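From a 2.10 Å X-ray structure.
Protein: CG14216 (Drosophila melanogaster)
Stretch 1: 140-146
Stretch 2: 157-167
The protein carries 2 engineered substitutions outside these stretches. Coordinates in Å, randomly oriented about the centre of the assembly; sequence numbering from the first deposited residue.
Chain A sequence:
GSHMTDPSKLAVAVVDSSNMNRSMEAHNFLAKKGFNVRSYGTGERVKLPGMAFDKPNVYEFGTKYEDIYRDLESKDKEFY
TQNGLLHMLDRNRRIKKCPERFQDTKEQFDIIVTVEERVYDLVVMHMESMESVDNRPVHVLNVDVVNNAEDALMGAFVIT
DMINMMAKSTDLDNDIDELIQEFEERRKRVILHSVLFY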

# COMPACT_ATOMS: atom_id res chain seq x y z
N VAL A 140 -1.50 11.61 5.65
CA VAL A 140 -1.63 10.17 5.85
C VAL A 140 -3.11 9.83 5.97
O VAL A 140 -3.83 10.42 6.78
CB VAL A 140 -0.83 9.70 7.09
CG1 VAL A 140 -0.83 8.19 7.18
CG2 VAL A 140 0.60 10.22 7.01
N LEU A 141 -3.57 8.90 5.14
CA LEU A 141 -4.97 8.52 5.09
C LEU A 141 -5.11 7.01 5.24
O LEU A 141 -4.44 6.26 4.54
CB LEU A 141 -5.57 8.93 3.75
CG LEU A 141 -5.44 10.41 3.38
CD1 LEU A 141 -5.77 10.63 1.90
CD2 LEU A 141 -6.34 11.26 4.27
N ASN A 142 -5.96 6.57 6.16
CA ASN A 142 -6.19 5.14 6.33
C ASN A 142 -7.51 4.74 5.74
O ASN A 142 -8.55 5.32 6.04
CB ASN A 142 -6.17 4.73 7.80
CG ASN A 142 -6.29 3.23 7.97
OD1 ASN A 142 -5.33 2.48 7.75
ND2 ASN A 142 -7.47 2.77 8.35
N VAL A 143 -7.47 3.72 4.88
CA VAL A 143 -8.65 3.13 4.30
C VAL A 143 -8.57 1.63 4.53
O VAL A 143 -7.73 0.95 3.95
CB VAL A 143 -8.74 3.40 2.79
CG1 VAL A 143 -9.98 2.76 2.21
CG2 VAL A 143 -8.73 4.91 2.52
N ASP A 144 -9.45 1.11 5.39
CA ASP A 144 -9.41 -0.31 5.75
C ASP A 144 -9.60 -1.23 4.56
O ASP A 144 -10.58 -1.12 3.83
CB ASP A 144 -10.48 -0.61 6.79
CG ASP A 144 -10.10 -0.11 8.17
OD1 ASP A 144 -8.89 0.08 8.41
OD2 ASP A 144 -11.01 0.08 9.00
N VAL A 145 -8.64 -2.13 4.38
CA VAL A 145 -8.72 -3.17 3.36
C VAL A 145 -8.56 -4.53 4.02
O VAL A 145 -7.54 -4.81 4.65
CB VAL A 145 -7.61 -3.01 2.31
CG1 VAL A 145 -7.76 -4.05 1.21
CG2 VAL A 145 -7.61 -1.59 1.72
N VAL A 146 -9.58 -5.38 3.89
CA VAL A 146 -9.52 -6.73 4.43
C VAL A 146 -8.43 -7.51 3.70
O VAL A 146 -8.26 -7.37 2.49
CB VAL A 146 -10.88 -7.43 4.31
CG1 VAL A 146 -10.78 -8.89 4.76
CG2 VAL A 146 -11.92 -6.68 5.14
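Stretch 2 157-167: FVITDMINMMA

Stretch 2 is helical and packs through one side against the extended chain of stretch 1. Its backbone torsions stay in the α-helical range, and i to i+4 hydrogen bonds run from Asp-161 N to Phe-157 O (3.0 Å) through to Ala-167 N to Ile-163 O (2.8 Å). Stretch 1 opens with a β-strand already under way at Val-140, and its chain stays extended through Val-145, so its CA-to-CB bonds alternate: those of Leu-141, Val-143 and Val-145 point toward the helix, those of Asn-142 and Asp-144 away. The two segments run in opposite senses, the start of stretch 1 lying near the later turns of the helix and its end near the earlier ones.

Val-140, the first residue, is buried but out of reach of the helix. Leu-141 makes the first contact, with the m, t rotamer carrying its CD1 between two methionines one turn apart. This methyl lies 3.5 Å from Met-166 SD and 3.8 Å from Met-162 CE, so a single branch end touches both of the flexible thioether side chains. The CA-to-CB bond of Asn-142 points away from the helix, and the residue contributes nothing to the interface.

Val-143 is the centre of the contact. Its CA lies 7.1 Å from the CA of Ile-159, the nearest approach of the two backbones, and its 70 Å² of covered surface is the largest share of any residue here. The branched side chain meets three helical residues: CG1 lies 4.3 Å from Val-158 CG1, CB 4.2 Å from Ile-159 CG1, and CG2 3.8 Å from Met-162 SD. Val-158 and Met-162 are one helical turn apart and both direct their CA-to-CB bonds toward stretch 1; that of Ile-159 points sideways, but the end of its side chain comes nearer.

Beyond Asp-144, which is exposed, its CA-to-CB bond pointing away, Val-145 adds a smaller contact, its CG2 lying 4.2 Å from Ile-159 CD1. Ile-159 thus reaches both Val-143 and Val-145, spanning the two-residue repeat of the extended chain. Val-146 closes the stretch, exposed and beyond reach of the helix.

No hydrogen bond links the two stretches. The interface, 276 Å² with both sides summed, is made by apolar side chains alone: Met-166 and Met-162 meet Leu-141, Met-162 shares Val-143 with Val-158 and Ile-159, and Ile-159 alone reaches Val-145.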

# COMPACT_ATOMS: atom_id res chain seq x y z
N PHE A 157 -9.63 -0.40 -5.94
CA PHE A 157 -10.65 0.43 -6.57
C PHE A 157 -11.02 1.61 -5.67
O PHE A 157 -11.12 2.73 -6.14
CB PHE A 157 -11.92 -0.39 -6.85
CG PHE A 157 -11.93 -1.07 -8.20
CD1 PHE A 157 -12.44 -0.41 -9.32
CD2 PHE A 157 -11.44 -2.36 -8.34
CE1 PHE A 157 -12.46 -1.04 -10.56
CE2 PHE A 157 -11.46 -2.99 -9.58
CZ PHE A 157 -11.97 -2.33 -10.69
N VAL A 158 -11.23 1.34 -4.39
CA VAL A 158 -11.70 2.38 -3.47
C VAL A 158 -10.62 3.42 -3.22
O VAL A 158 -10.88 4.62 -3.23
CB VAL A 158 -12.14 1.78 -2.12
CG1 VAL A 158 -12.59 2.89 -1.18
CG2 VAL A 158 -13.25 0.76 -2.33
N ILE A 159 -9.41 2.95 -2.98
CA ILE A 159 -8.29 3.84 -2.74
C ILE A 159 -8.06 4.71 -3.96
O ILE A 159 -7.76 5.90 -3.84
CB ILE A 159 -7.02 3.04 -2.43
CG1 ILE A 159 -7.12 2.46 -1.01
CG2 ILE A 159 -5.78 3.92 -2.55
CD1 ILE A 159 -6.06 1.43 -0.70
N THR A 160 -8.22 4.12 -5.14
CA THR A 160 -7.99 4.86 -6.38
C THR A 160 -9.05 5.93 -6.57
O THR A 160 -8.74 7.04 -6.99
CB THR A 160 -7.95 3.92 -7.60
OG1 THR A 160 -6.83 3.03 -7.47
CG2 THR A 160 -7.79 4.72 -8.88
N ASP A 161 -10.31 5.61 -6.27
CA ASP A 161 -11.37 6.62 -6.31
C ASP A 161 -11.03 7.78 -5.38
O ASP A 161 -11.26 8.94 -5.72
CB ASP A 161 -12.71 6.02 -5.90
CG ASP A 161 -13.26 5.06 -6.93
OD1 ASP A 161 -12.92 5.18 -8.12
OD2 ASP A 161 -14.05 4.18 -6.53
N MET A 162 -10.49 7.46 -4.21
CA MET A 162 -10.15 8.49 -3.24
C MET A 162 -9.03 9.39 -3.77
O MET A 162 -9.12 10.61 -3.68
CB MET A 162 -9.72 7.87 -1.92
CG MET A 162 -9.42 8.90 -0.86
SD MET A 162 -8.90 8.19 0.71
CE MET A 162 -7.27 7.58 0.29
N ILE A 163 -7.98 8.78 -4.31
CA ILE A 163 -6.84 9.54 -4.81
C ILE A 163 -7.25 10.38 -6.02
O ILE A 163 -6.85 11.52 -6.16
CB ILE A 163 -5.66 8.63 -5.20
CG1 ILE A 163 -5.17 7.83 -3.98
CG2 ILE A 163 -4.52 9.45 -5.79
CD1 ILE A 163 -4.48 8.67 -2.91
N ASN A 164 -8.06 9.79 -6.89
CA ASN A 164 -8.58 10.50 -8.05
C ASN A 164 -9.30 11.78 -7.63
O ASN A 164 -9.11 12.83 -8.23
CB ASN A 164 -9.51 9.59 -8.85
CG ASN A 164 -9.87 10.17 -10.20
OD1 ASN A 164 -8.99 10.49 -11.01
ND2 ASN A 164 -11.17 10.32 -10.45
N MET A 165 -10.11 11.68 -6.58
CA MET A 165 -10.87 12.82 -6.07
C MET A 165 -9.92 13.92 -5.59
O MET A 165 -10.09 15.10 -5.92
CB MET A 165 -11.77 12.36 -4.92
CG MET A 165 -12.47 13.49 -4.16
SD MET A 165 -13.37 12.92 -2.69
CE MET A 165 -12.02 12.24 -1.72
N MET A 166 -8.92 13.53 -4.83
CA MET A 166 -7.99 14.49 -4.26
C MET A 166 -7.08 15.10 -5.32
O MET A 166 -6.65 16.24 -5.17
CB MET A 166 -7.17 13.81 -3.16
CG MET A 166 -8.04 13.46 -1.96
SD MET A 166 -7.14 12.54 -0.72
CE MET A 166 -6.59 11.12 -1.67
N ALA A 167 -6.83 14.36 -6.39
CA ALA A 167 -5.99 14.84 -7.49
C ALA A 167 -6.67 15.97 -8.25
O ALA A 167 -6.00 16.77 -8.90
CB ALA A 167 -5.64 13.69 -8.44